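Local atomic coordinates of CheQ (Campylobacter jejuni subsp. jejuni, PDB entry 6A51), a protein that controls, together with CheP, transcription of the core chemotaxis operon cheVAW, by a mechanism that is not established. Residues A31-H34 / R35-I39; L134-N137 / Y138-I142; S109-L113 / L114-E118; S151-P154 / F155-I159; I68-K71 / H72-A75. All coordinates share one frame; numbering follows the deposited sequence.

How the interactions relate
All five interactions are local, each made by one unbroken run of chain, and they follow one another in the order 1, 5, 3, 2, 4. Interactions 1 and 5 belong together: their centres are about 11 Å apart, and helix 30-37 packs on helix 73-77 through A37 and A75. Interaction 3, where helix 109-113 runs into strand 116-119, lies in the middle region of the chain. Interactions 2 and 4 come before and after strand 142-146; they touch where I159 meets L134 and L136. Interactions 4 and 5 are farthest apart, with centres about 52 Å from each other, so the contacts sample both ends of an elongated chain.

Interaction 1: residues A31-H34 / R35-I39; sequences AEFH and RFAGI
R35 lies alongside the imidazole of H34, the two side chains pointing the same way, and R35 CG sits over one face of the H34 ring in a CH-pi contact, 3.9 Å from the ring centroid. Farther out along the arginine, R35 NE makes a weak bond to A31 O. The histidine is set by its first torsion, which places CG between the backbone N and the carbonyl carbon (chi1 88°); H34 ND1 then bonds to the carbonyl of N30, and this limits rotation of the ring. Round the helix, the extended chain of E32 brings CG against CE2 of F36, with carboxylate and phenyl planes 33° apart, while the E32 carboxylate takes a bond from the backbone N of S80. F33 serves a third side: A37 CB lies over one face of its ring, 4.1 Å from F33 CZ, and I39 CD1 comes to 3.7 Å from F33 CE2. In the backbone, A37 N bonds F33 O at 3.0 Å, and a weak bond joins G38 N to H34 O. G38 then leaves the helix with positive phi, and I39 CG1 settles 3.9 Å from H34 CB. The C-terminal half of helix 30-37 packs on helix 73-77, where A75 receives F33, F36 and A37; the helix itself follows directly on strand 27-29, an outer strand of the four-stranded mixed sheet.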
loop_
_atom_site.group_PDB
_atom_site.type_symbol
_atom_site.label_atom_id
_atom_site.label_comp_id
_atom_site.label_asym_id
_atom_site.label_seq_id
_atom_site.Cartn_x
_atom_site.Cartn_y
_atom_site.Cartn_z
ATOM N N ALA A 31 14.015 4.415 -2.063
ATOM C CA ALA A 31 14.922 4.059 -0.975
ATOM C C ALA A 31 15.716 2.800 -1.286
ATOM O O ALA A 31 16.883 2.678 -0.896
ATOM C CB ALA A 31 14.135 3.870 0.323
ATOM N N GLU A 32 15.103 1.853 -1.988
ATOM C CA GLU A 32 15.785 0.615 -2.338
ATOM C C GLU A 32 16.534 0.736 -3.659
ATOM O O GLU A 32 17.666 0.255 -3.772
ATOM C CB GLU A 32 14.775 -0.545 -2.387
ATOM C CG GLU A 32 15.327 -1.833 -2.983
ATOM C CD GLU A 32 14.286 -2.940 -3.144
ATOM O OE1 GLU A 32 14.327 -3.899 -2.339
ATOM O OE2 GLU A 32 13.450 -2.867 -4.077
ATOM N N PHE A 33 15.933 1.396 -4.653
ATOM C CA PHE A 33 16.538 1.468 -5.981
ATOM C C PHE A 33 17.859 2.219 -5.971
ATOM O O PHE A 33 18.795 1.839 -6.676
ATOM C CB PHE A 33 15.587 2.139 -6.966
ATOM C CG PHE A 33 16.257 2.616 -8.224
ATOM C CD1 PHE A 33 16.445 1.746 -9.297
ATOM C CD2 PHE A 33 16.696 3.938 -8.346
ATOM C CE1 PHE A 33 17.063 2.174 -10.478
ATOM C CE2 PHE A 33 17.314 4.381 -9.523
ATOM C CZ PHE A 33 17.500 3.496 -10.592
ATOM N N HIS A 34 17.948 3.317 -5.224
ATOM C CA HIS A 34 19.181 4.094 -5.301
ATOM C C HIS A 34 20.350 3.390 -4.630
ATOM O O HIS A 34 21.501 3.700 -4.943
ATOM C CB HIS A 34 18.982 5.486 -4.705
ATOM C CG HIS A 34 19.231 5.569 -3.233
ATOM N ND1 HIS A 34 18.299 5.178 -2.297
ATOM C CD2 HIS A 34 20.284 6.053 -2.534
ATOM C CE1 HIS A 34 18.773 5.404 -1.084
ATOM N NE2 HIS A 34 19.975 5.936 -1.201
ATOM N N ARG A 35 20.070 2.472 -3.723
ATOM C CA ARG A 35 21.104 1.655 -3.108
ATOM C C ARG A 35 21.664 0.615 -4.119
ATOM O O ARG A 35 22.838 0.420 -4.207
ATOM C CB ARG A 35 20.672 1.085 -1.747
ATOM C CG ARG A 35 20.242 2.134 -0.707
ATOM C CD ARG A 35 20.108 1.614 0.738
ATOM N NE ARG A 35 19.013 2.129 1.609
ATOM C CZ ARG A 35 19.177 2.886 2.710
ATOM N NH1 ARG A 35 20.382 3.284 3.082
ATOM N NH2 ARG A 35 18.138 3.273 3.463
ATOM N N PHE A 36 20.810 -0.014 -4.906
ATOM C CA PHE A 36 21.214 -0.976 -5.916
ATOM C C PHE A 36 21.971 -0.353 -7.055
ATOM O O PHE A 36 22.860 -0.948 -7.617
ATOM C CB PHE A 36 20.035 -1.759 -6.452
ATOM C CG PHE A 36 19.440 -2.679 -5.458
ATOM C CD1 PHE A 36 20.236 -3.309 -4.536
ATOM C CD2 PHE A 36 18.100 -2.920 -5.441
ATOM C CE1 PHE A 36 19.705 -4.153 -3.603
ATOM C CE2 PHE A 36 17.554 -3.768 -4.514
ATOM C CZ PHE A 36 18.358 -4.384 -3.590
ATOM N N ALA A 37 21.555 0.842 -7.409
ATOM C CA ALA A 37 22.134 1.640 -8.477
ATOM C C ALA A 37 23.448 2.293 -8.120
ATOM O O ALA A 37 24.248 2.603 -8.967
ATOM C CB ALA A 37 21.137 2.672 -8.950
ATOM N N GLY A 38 23.626 2.534 -6.844
ATOM C CA GLY A 38 24.815 3.156 -6.341
ATOM C C GLY A 38 24.745 4.647 -6.335
ATOM O O GLY A 38 25.671 5.302 -5.929
ATOM N N ILE A 39 23.635 5.188 -6.790
ATOM C CA ILE A 39 23.421 6.611 -6.839
ATOM C C ILE A 39 22.917 7.219 -5.560
ATOM O O ILE A 39 22.598 6.543 -4.624
ATOM C CB ILE A 39 22.543 6.998 -8.019
ATOM C CG1 ILE A 39 21.105 6.546 -7.810
ATOM C CG2 ILE A 39 23.099 6.387 -9.275
ATOM C CD1 ILE A 39 20.263 6.600 -9.055
#

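Interaction 2: residues L134-N137 / Y138-I142; sequences LGLN and YHQHI
Q140 turns its side chain back across the loop to N137, and the two residues are joined twice. The glutamine amide oxygen OE1 accepts from N137 N at 3.1 Å, the donor lying nearly along the C=O axis with a C=O...N angle of 166°. In return Q140 N reaches N137 O at 3.1 Å, this donor standing above the carbonyl plane, and closes a type I beta turn with Y138 and H139 at its corners. Beside the turn, L136 and I142 meet at a slant, CD1 of L136 touching CG2 of I142 at 3.6 Å. In I142 the other branch, CG1, lies between the backbone N and the carbonyl carbon (chi1 61°); it carries CD1 to within 3.9 Å of CD1 of L134. I142 thus divides its two branches between two leucines. Y138 swings off the other way, its hydroxyl bonded to D132 and K128 of helix 127-134. G135 ends that helix in a Schellman motif, and the chain goes on through the turn into strand 142-146. Strand 165-169 borders the apolar side, V167 touching L134 and I142, and Y169 touching L136 and Q140.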
loop_
_atom_site.group_PDB
_atom_site.type_symbol
_atom_site.label_atom_id
_atom_site.label_comp_id
_atom_site.label_asym_id
_atom_site.label_seq_id
_atom_site.Cartn_x
_atom_site.Cartn_y
_atom_site.Cartn_z
ATOM N N LEU A 134 -12.230 -10.192 0.135
ATOM C CA LEU A 134 -13.542 -9.594 0.338
ATOM C C LEU A 134 -14.505 -9.851 -0.815
ATOM O O LEU A 134 -15.702 -9.589 -0.662
ATOM C CB LEU A 134 -13.392 -8.082 0.541
ATOM C CG LEU A 134 -12.595 -7.667 1.773
ATOM C CD1 LEU A 134 -12.454 -6.169 1.794
ATOM C CD2 LEU A 134 -13.300 -8.179 3.037
ATOM N N GLY A 135 -14.022 -10.326 -1.963
ATOM C CA GLY A 135 -14.882 -10.468 -3.121
ATOM C C GLY A 135 -15.393 -9.160 -3.689
ATOM O O GLY A 135 -16.496 -9.124 -4.246
ATOM N N LEU A 136 -14.620 -8.085 -3.571
ATOM C CA LEU A 136 -15.011 -6.780 -4.075
ATOM C C LEU A 136 -14.131 -6.399 -5.254
ATOM O O LEU A 136 -13.086 -7.008 -5.510
ATOM C CB LEU A 136 -14.912 -5.711 -2.983
ATOM C CG LEU A 136 -15.706 -6.028 -1.719
ATOM C CD1 LEU A 136 -15.511 -4.920 -0.721
ATOM C CD2 LEU A 136 -17.185 -6.225 -2.020
ATOM N N ASN A 137 -14.581 -5.376 -5.969
ATOM C CA ASN A 137 -13.869 -4.852 -7.122
ATOM C C ASN A 137 -12.903 -3.758 -6.686
ATOM O O ASN A 137 -13.176 -2.994 -5.756
ATOM C CB ASN A 137 -14.856 -4.319 -8.165
ATOM C CG ASN A 137 -15.624 -5.443 -8.867
ATOM O OD1 ASN A 137 -15.071 -6.514 -9.158
ATOM N ND2 ASN A 137 -16.901 -5.204 -9.138
ATOM N N TYR A 138 -11.765 -3.690 -7.378
ATOM C CA TYR A 138 -10.631 -2.892 -6.931
ATOM C C TYR A 138 -10.908 -1.390 -6.864
ATOM O O TYR A 138 -10.087 -0.647 -6.307
ATOM C CB TYR A 138 -9.456 -3.144 -7.853
ATOM C CG TYR A 138 -9.016 -4.574 -7.900
ATOM C CD1 TYR A 138 -9.179 -5.413 -6.794
ATOM C CD2 TYR A 138 -8.424 -5.096 -9.040
ATOM C CE1 TYR A 138 -8.754 -6.754 -6.826
ATOM C CE2 TYR A 138 -8.003 -6.435 -9.087
ATOM C CZ TYR A 138 -8.168 -7.252 -7.980
ATOM O OH TYR A 138 -7.745 -8.559 -8.033
ATOM N N HIS A 139 -12.019 -0.913 -7.396
ATOM C CA HIS A 139 -12.263 0.522 -7.381
ATOM C C HIS A 139 -13.164 0.956 -6.237
ATOM O O HIS A 139 -13.443 2.148 -6.098
ATOM C CB HIS A 139 -12.834 0.964 -8.732
ATOM C CG HIS A 139 -11.868 0.770 -9.863
ATOM N ND1 HIS A 139 -10.504 0.676 -9.664
ATOM C CD2 HIS A 139 -12.063 0.625 -11.197
ATOM C CE1 HIS A 139 -9.902 0.494 -10.826
ATOM N NE2 HIS A 139 -10.825 0.460 -11.773
ATOM N N GLN A 140 -13.596 0.026 -5.398
ATOM C CA GLN A 140 -14.474 0.362 -4.295
ATOM C C GLN A 140 -13.678 0.933 -3.131
ATOM O O GLN A 140 -12.555 0.505 -2.850
ATOM C CB GLN A 140 -15.250 -0.873 -3.847
ATOM C CG GLN A 140 -16.654 -0.927 -4.410
ATOM C CD GLN A 140 -17.176 -2.321 -4.452
ATOM O OE1 GLN A 140 -16.563 -3.198 -5.064
ATOM N NE2 GLN A 140 -18.312 -2.559 -3.789
ATOM N N HIS A 141 -14.262 1.918 -2.463
ATOM C CA HIS A 141 -13.690 2.445 -1.240
ATOM C C HIS A 141 -14.238 1.613 -0.089
ATOM O O HIS A 141 -15.423 1.696 0.229
ATOM C CB HIS A 141 -14.012 3.927 -1.071
ATOM C CG HIS A 141 -13.139 4.617 -0.066
ATOM N ND1 HIS A 141 -12.502 5.815 -0.325
ATOM C CD2 HIS A 141 -12.787 4.268 1.199
ATOM C CE1 HIS A 141 -11.801 6.176 0.738
ATOM N NE2 HIS A 141 -11.956 5.255 1.675
ATOM N N ILE A 142 -13.385 0.803 0.519
ATOM C CA ILE A 142 -13.760 -0.024 1.659
ATOM C C ILE A 142 -13.377 0.703 2.938
ATOM O O ILE A 142 -12.423 1.480 2.971
ATOM C CB ILE A 142 -13.093 -1.417 1.588
ATOM C CG1 ILE A 142 -11.574 -1.280 1.610
ATOM C CG2 ILE A 142 -13.491 -2.130 0.300
ATOM C CD1 ILE A 142 -10.829 -2.599 1.557
#

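Interaction 3: residues S109-L113 / L114-E118; sequences SIYKL and LELKE
At the junction where the short, weakly bonded helix 109-113 gives way to strand 116-119, Y111 and I110 hold the first residues of the outgoing chain. The Y111 ring and the L116 side chain approach at a slant: methyl CD1 of L116 comes to 3.5 Å from Y111 CE2 and 3.9 Å from Y111 CD2. The ring reaches forward over the exit of the helix because its CG stands opposite the backbone N (chi1 180°), which sends the aromatic group toward the strand. I110 makes a looser contact, its CG2 branch 4.0 Å from CD1 of L114, while CG of the same leucine lies 3.6 Å from I110 O.

One main-chain bond ties the two halves, from L114 N to Y111 O at 3.2 Å. The N-H points well at its acceptor (157°), yet the donor stands far above the carbonyl plane, as a tight turn off a helix end would produce. Beyond it the backbone extends, and E115 faces the other way to form a salt bridge with K129. L113 and L114 also touch helix 127-134, through F133 and F130, and L116 rests on K123 and V125 of the paired strand. The whole is a helix leading directly into a beta-hairpin, since strand 116-119 runs antiparallel to strand 122-126 after a very short connection.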
loop_
_atom_site.group_PDB
_atom_site.type_symbol
_atom_site.label_atom_id
_atom_site.label_comp_id
_atom_site.label_asym_id
_atom_site.label_seq_id
_atom_site.Cartn_x
_atom_site.Cartn_y
_atom_site.Cartn_z
ATOM N N SER A 109 -6.509 -9.905 15.030
ATOM C CA SER A 109 -7.063 -10.869 14.074
ATOM C C SER A 109 -6.955 -10.353 12.639
ATOM O O SER A 109 -6.703 -11.134 11.715
ATOM C CB SER A 109 -8.521 -11.198 14.409
ATOM O OG SER A 109 -8.677 -11.779 15.695
ATOM N N ILE A 110 -7.122 -9.043 12.439
ATOM C CA ILE A 110 -6.953 -8.453 11.115
ATOM C C ILE A 110 -5.551 -8.716 10.579
ATOM O O ILE A 110 -5.381 -9.091 9.412
ATOM C CB ILE A 110 -7.262 -6.949 11.162
ATOM C CG1 ILE A 110 -8.759 -6.748 11.274
ATOM C CG2 ILE A 110 -6.793 -6.270 9.893
ATOM C CD1 ILE A 110 -9.440 -7.039 9.980
ATOM N N TYR A 111 -4.524 -8.515 11.416
ATOM C CA TYR A 111 -3.149 -8.673 10.939
ATOM C C TYR A 111 -2.992 -9.992 10.210
ATOM O O TYR A 111 -2.299 -10.105 9.191
ATOM C CB TYR A 111 -2.174 -8.606 12.113
ATOM C CG TYR A 111 -0.722 -8.769 11.714
ATOM C CD1 TYR A 111 -0.188 -10.030 11.430
ATOM C CD2 TYR A 111 0.123 -7.666 11.637
ATOM C CE1 TYR A 111 1.129 -10.178 11.065
ATOM C CE2 TYR A 111 1.451 -7.810 11.277
ATOM C CZ TYR A 111 1.943 -9.071 10.991
ATOM O OH TYR A 111 3.254 -9.226 10.631
ATOM N N LYS A 112 -3.670 -10.986 10.702
ATOM C CA LYS A 112 -3.490 -12.336 10.242
ATOM C C LYS A 112 -4.162 -12.605 8.903
ATOM O O LYS A 112 -3.708 -13.480 8.162
ATOM C CB LYS A 112 -4.018 -13.231 11.343
ATOM C CG LYS A 112 -4.698 -14.408 10.870
ATOM C CD LYS A 112 -3.696 -15.489 11.107
ATOM C CE LYS A 112 -4.310 -16.852 10.967
ATOM N NZ LYS A 112 -3.289 -17.936 10.864
ATOM N N LEU A 113 -5.212 -11.858 8.572
ATOM C CA LEU A 113 -5.849 -11.914 7.261
ATOM C C LEU A 113 -5.049 -11.225 6.158
ATOM O O LEU A 113 -5.438 -11.321 4.984
ATOM C CB LEU A 113 -7.216 -11.239 7.330
ATOM C CG LEU A 113 -8.183 -11.813 8.357
ATOM C CD1 LEU A 113 -9.410 -10.966 8.366
ATOM C CD2 LEU A 113 -8.550 -13.259 8.003
ATOM N N LEU A 114 -3.965 -10.523 6.488
ATOM C CA LEU A 114 -3.290 -9.646 5.540
ATOM C C LEU A 114 -1.880 -10.128 5.212
ATOM O O LEU A 114 -1.136 -10.555 6.097
ATOM C CB LEU A 114 -3.195 -8.227 6.095
ATOM C CG LEU A 114 -4.480 -7.486 6.355
ATOM C CD1 LEU A 114 -4.100 -6.161 6.958
ATOM C CD2 LEU A 114 -5.205 -7.321 5.025
ATOM N N GLU A 115 -1.501 -10.004 3.941
ATOM C CA GLU A 115 -0.122 -10.222 3.519
ATOM C C GLU A 115 0.653 -8.925 3.713
ATOM O O GLU A 115 0.368 -7.931 3.043
ATOM C CB GLU A 115 -0.033 -10.656 2.061
ATOM C CG GLU A 115 1.441 -10.696 1.610
ATOM C CD GLU A 115 1.652 -11.203 0.190
ATOM O OE1 GLU A 115 0.650 -11.439 -0.510
ATOM O OE2 GLU A 115 2.829 -11.360 -0.226
ATOM N N LEU A 116 1.626 -8.929 4.621
ATOM C CA LEU A 116 2.477 -7.769 4.850
ATOM C C LEU A 116 3.902 -8.057 4.391
ATOM O O LEU A 116 4.264 -9.189 4.055
ATOM C CB LEU A 116 2.462 -7.346 6.318
ATOM C CG LEU A 116 1.085 -7.127 6.938
ATOM C CD1 LEU A 116 1.190 -6.213 8.132
ATOM C CD2 LEU A 116 0.192 -6.511 5.932
ATOM N N LYS A 117 4.724 -7.010 4.401
ATOM C CA LYS A 117 6.030 -7.077 3.762
ATOM C C LYS A 117 6.790 -5.790 4.035
ATOM O O LYS A 117 6.181 -4.718 4.069
ATOM C CB LYS A 117 5.833 -7.313 2.272
ATOM C CG LYS A 117 7.026 -7.190 1.388
ATOM C CD LYS A 117 6.522 -7.322 -0.052
ATOM C CE LYS A 117 7.652 -7.364 -1.052
ATOM N NZ LYS A 117 7.123 -7.203 -2.425
ATOM N N GLU A 118 8.097 -5.873 4.265
ATOM C CA GLU A 118 8.910 -4.687 4.505
ATOM C C GLU A 118 10.029 -4.583 3.489
ATOM O O GLU A 118 10.628 -5.585 3.100
ATOM C CB GLU A 118 9.488 -4.659 5.913
ATOM C CG GLU A 118 8.411 -4.340 6.935
ATOM C CD GLU A 118 8.967 -3.921 8.278
ATOM O OE1 GLU A 118 8.236 -4.054 9.287
ATOM O OE2 GLU A 118 10.124 -3.450 8.297
#

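Interaction 4: residues S151-P154 / F155-I159; sequences SPAP and FEKRI
S151 and R158 meet the carboxylate of E156 from opposite faces at the same oxygen, OE1. S151 OG donates to E156 OE1 at 3.1 Å from well above the carboxylate plane, and R158 NH2 bonds E156 OE1 at 3.2 Å from the other side. The guanidinium is used at its edge, with both acceptors close to its plane. It grips side-on, since R158 NE also makes a salt bridge to E156 OE2 at 2.7 Å from the syn side, though tilted out of the carboxylate plane; the anti lone pair of that oxygen takes the backbone N of R158. Four donors therefore fix the carboxylate. Its position follows from a bend in the E156 chain (chi2 51°), which folds the acid back toward the serine. All this lies in the long loop joining strand 142-146 to strand 159-160, two outer strands of a three-stranded antiparallel sheet, and R158 NH1 adds a bond to Y143 of the first of them. Toward the tip of the loop, K157 bends so that its ammonium lies above the rim of one face of the F155 ring. The same lysine runs past A153, with K157 CD 3.6 Å from A153 CB, and K157 NZ ends beside P154 CD.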
loop_
_atom_site.group_PDB
_atom_site.type_symbol
_atom_site.label_atom_id
_atom_site.label_comp_id
_atom_site.label_asym_id
_atom_site.label_seq_id
_atom_site.Cartn_x
_atom_site.Cartn_y
_atom_site.Cartn_z
ATOM N N SER A 151 -24.246 0.157 13.855
ATOM C CA SER A 151 -25.099 -0.751 13.099
ATOM C C SER A 151 -26.533 -0.353 13.408
ATOM O O SER A 151 -27.120 -0.800 14.404
ATOM C CB SER A 151 -24.820 -2.216 13.445
ATOM O OG SER A 151 -25.654 -3.084 12.684
ATOM N N PRO A 152 -27.123 0.521 12.592
ATOM C CA PRO A 152 -28.506 0.950 12.855
ATOM C C PRO A 152 -29.522 -0.131 12.511
ATOM O O PRO A 152 -30.553 -0.247 13.181
ATOM C CB PRO A 152 -28.663 2.184 11.960
ATOM C CG PRO A 152 -27.739 1.896 10.798
ATOM C CD PRO A 152 -26.556 1.153 11.388
ATOM N N ALA A 153 -29.225 -0.940 11.479
ATOM C CA ALA A 153 -30.076 -2.011 10.966
ATOM C C ALA A 153 -30.457 -2.997 12.072
ATOM O O ALA A 153 -29.816 -2.998 13.132
ATOM C CB ALA A 153 -29.358 -2.726 9.814
ATOM N N PRO A 154 -31.479 -3.851 11.872
ATOM C CA PRO A 154 -31.862 -4.801 12.940
ATOM C C PRO A 154 -30.803 -5.849 13.252
ATOM O O PRO A 154 -30.717 -6.303 14.399
ATOM C CB PRO A 154 -33.135 -5.464 12.389
ATOM C CG PRO A 154 -33.592 -4.594 11.268
ATOM C CD PRO A 154 -32.375 -3.956 10.705
ATOM N N PHE A 155 -30.028 -6.277 12.259
ATOM C CA PHE A 155 -28.892 -7.167 12.452
ATOM C C PHE A 155 -27.771 -6.679 11.543
ATOM O O PHE A 155 -27.965 -5.787 10.710
ATOM C CB PHE A 155 -29.256 -8.641 12.166
ATOM C CG PHE A 155 -30.037 -8.840 10.891
ATOM C CD1 PHE A 155 -29.386 -8.962 9.674
ATOM C CD2 PHE A 155 -31.424 -8.897 10.908
ATOM C CE1 PHE A 155 -30.105 -9.137 8.502
ATOM C CE2 PHE A 155 -32.150 -9.074 9.733
ATOM C CZ PHE A 155 -31.491 -9.195 8.536
ATOM N N GLU A 156 -26.585 -7.265 11.713
ATOM C CA GLU A 156 -25.406 -6.834 10.968
ATOM C C GLU A 156 -25.444 -7.398 9.548
ATOM O O GLU A 156 -25.464 -8.619 9.361
ATOM C CB GLU A 156 -24.138 -7.272 11.699
ATOM C CG GLU A 156 -22.869 -6.707 11.104
ATOM C CD GLU A 156 -22.932 -5.198 10.930
ATOM O OE1 GLU A 156 -23.016 -4.474 11.952
ATOM O OE2 GLU A 156 -22.904 -4.740 9.763
ATOM N N LYS A 157 -25.441 -6.511 8.547
ATOM C CA LYS A 157 -25.598 -6.887 7.144
ATOM C C LYS A 157 -24.328 -6.711 6.306
ATOM O O LYS A 157 -24.352 -7.019 5.106
ATOM C CB LYS A 157 -26.744 -6.073 6.514
ATOM C CG LYS A 157 -28.101 -6.139 7.246
ATOM C CD LYS A 157 -28.941 -4.883 6.927
ATOM C CE LYS A 157 -30.449 -5.137 6.939
ATOM N NZ LYS A 157 -31.007 -5.458 8.287
ATOM N N ARG A 158 -23.233 -6.208 6.892
ATOM C CA ARG A 158 -21.966 -5.977 6.207
ATOM C C ARG A 158 -21.086 -7.227 6.246
ATOM O O ARG A 158 -21.370 -8.193 6.955
ATOM C CB ARG A 158 -21.227 -4.817 6.850
ATOM C CG ARG A 158 -21.904 -3.471 6.691
ATOM C CD ARG A 158 -21.216 -2.384 7.532
ATOM N NE ARG A 158 -21.458 -2.539 8.975
ATOM C CZ ARG A 158 -20.898 -1.784 9.920
ATOM N NH1 ARG A 158 -20.060 -0.813 9.575
ATOM N NH2 ARG A 158 -21.186 -1.988 11.205
ATOM N N ILE A 159 -19.985 -7.196 5.493
ATOM C CA ILE A 159 -19.057 -8.324 5.493
ATOM C C ILE A 159 -18.342 -8.365 6.833
ATOM O O ILE A 159 -17.683 -7.399 7.235
ATOM C CB ILE A 159 -18.041 -8.222 4.348
ATOM C CG1 ILE A 159 -18.726 -8.207 2.990
ATOM C CG2 ILE A 159 -17.094 -9.409 4.388
ATOM C CD1 ILE A 159 -17.831 -7.678 1.888
#

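Interaction 5: residues I68-K71 / H72-A75; sequences ILEK and HQQA
Van der Waals packing between L69 and H72 runs side by side, both side chains pointing the same way. Methyl CD1 of L69 rests 3.6 Å from ND1 and 3.9 Å from CE1 of the H72 ring, meeting it at a slant. I68 comes in at about a right angle, its CG2 branch 4.1 Å from H72 CB. The Q73 side chain bends at its second torsion (chi2 -69°) and folds back over the turn, bringing Q73 CG to 3.6 Å from E70 CA. W47 touches I68, L69 and H72.

Among polar contacts, Q73 N bonds E70 O at 3.3 Å; the N-H is nearly straight at its acceptor (172°), though the donor stands far above the carbonyl plane. L69 O also lies near H72 N, but the placing of that nitrogen is doubtful.

In the backbone, the 3-10 turn at E70 and K71 passes into helix 73-77, with H72 at the N-cap position. Side chains of the opposing helix 30-37 meet this region: A37 touches H72, and F33 touches I68 just before the turn. L69, I39, A37 and W47 all touch H72, so its imidazole probably acts in part as a packing surface between the turn and helix 30-37.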
loop_
_atom_site.group_PDB
_atom_site.type_symbol
_atom_site.label_atom_id
_atom_site.label_comp_id
_atom_site.label_asym_id
_atom_site.label_seq_id
_atom_site.Cartn_x
_atom_site.Cartn_y
_atom_site.Cartn_z
ATOM N N ILE A 68 12.901 4.763 -15.548
ATOM C CA ILE A 68 14.250 4.352 -15.149
ATOM C C ILE A 68 15.191 4.411 -16.351
ATOM O O ILE A 68 14.818 4.040 -17.476
ATOM C CB ILE A 68 14.219 2.945 -14.522
ATOM C CG1 ILE A 68 13.251 2.910 -13.342
ATOM C CG2 ILE A 68 15.589 2.547 -13.985
ATOM C CD1 ILE A 68 13.672 3.810 -12.206
ATOM N N LEU A 69 16.420 4.887 -16.124
ATOM C CA LEU A 69 17.409 5.006 -17.197
ATOM C C LEU A 69 17.936 3.634 -17.623
ATOM O O LEU A 69 17.976 2.688 -16.828
ATOM C CB LEU A 69 18.585 5.876 -16.747
ATOM C CG LEU A 69 18.313 7.183 -16.004
ATOM C CD1 LEU A 69 19.600 7.759 -15.429
ATOM C CD2 LEU A 69 17.663 8.187 -16.911
ATOM N N GLU A 70 18.351 3.531 -18.899
ATOM C CA GLU A 70 19.022 2.310 -19.358
ATOM C C GLU A 70 20.327 2.089 -18.617
ATOM O O GLU A 70 20.695 0.944 -18.340
ATOM C CB GLU A 70 19.288 2.348 -20.863
ATOM C CG GLU A 70 18.078 1.970 -21.713
ATOM C CD GLU A 70 17.000 3.046 -21.736
ATOM O OE1 GLU A 70 17.282 4.190 -21.309
ATOM O OE2 GLU A 70 15.867 2.746 -22.179
ATOM N N LYS A 71 21.016 3.176 -18.260
ATOM C CA LYS A 71 22.205 3.127 -17.411
ATOM C C LYS A 71 21.965 2.392 -16.100
ATOM O O LYS A 71 22.927 2.122 -15.372
ATOM C CB LYS A 71 22.673 4.551 -17.099
ATOM C CG LYS A 71 22.379 5.576 -18.217
ATOM C CD LYS A 71 22.560 7.005 -17.709
ATOM C CE LYS A 71 23.666 7.083 -16.655
ATOM N NZ LYS A 71 23.803 8.457 -16.118
ATOM N N HIS A 72 20.711 2.094 -15.772
ATOM C CA HIS A 72 20.351 1.585 -14.464
ATOM C C HIS A 72 19.444 0.367 -14.513
ATOM O O HIS A 72 19.038 -0.112 -13.448
ATOM C CB HIS A 72 19.669 2.685 -13.639
ATOM C CG HIS A 72 20.613 3.731 -13.135
ATOM N ND1 HIS A 72 20.274 5.066 -13.060
ATOM C CD2 HIS A 72 21.884 3.638 -12.676
ATOM C CE1 HIS A 72 21.294 5.751 -12.573
ATOM N NE2 HIS A 72 22.283 4.908 -12.333
ATOM N N GLN A 73 19.131 -0.156 -15.711
ATOM C CA GLN A 73 18.214 -1.290 -15.843
ATOM C C GLN A 73 18.646 -2.499 -15.022
ATOM O O GLN A 73 17.804 -3.315 -14.626
ATOM C CB GLN A 73 18.083 -1.696 -17.303
ATOM C CG GLN A 73 17.384 -0.667 -18.155
ATOM C CD GLN A 73 15.906 -0.544 -17.829
ATOM O OE1 GLN A 73 15.397 0.559 -17.617
ATOM N NE2 GLN A 73 15.205 -1.678 -17.802
ATOM N N GLN A 74 19.944 -2.643 -14.764
ATOM C CA GLN A 74 20.394 -3.728 -13.902
ATOM C C GLN A 74 19.850 -3.553 -12.488
ATOM O O GLN A 74 19.253 -4.475 -11.920
ATOM C CB GLN A 74 21.920 -3.789 -13.905
ATOM C CG GLN A 74 22.492 -5.125 -13.481
ATOM C CD GLN A 74 23.763 -4.963 -12.672
ATOM O OE1 GLN A 74 23.757 -4.347 -11.603
ATOM N NE2 GLN A 74 24.864 -5.503 -13.183
ATOM N N ALA A 75 20.034 -2.359 -11.911
ATOM C CA ALA A 75 19.520 -2.082 -10.573
ATOM C C ALA A 75 18.000 -2.170 -10.526
ATOM O O ALA A 75 17.426 -2.587 -9.511
ATOM C CB ALA A 75 19.983 -0.706 -10.105
#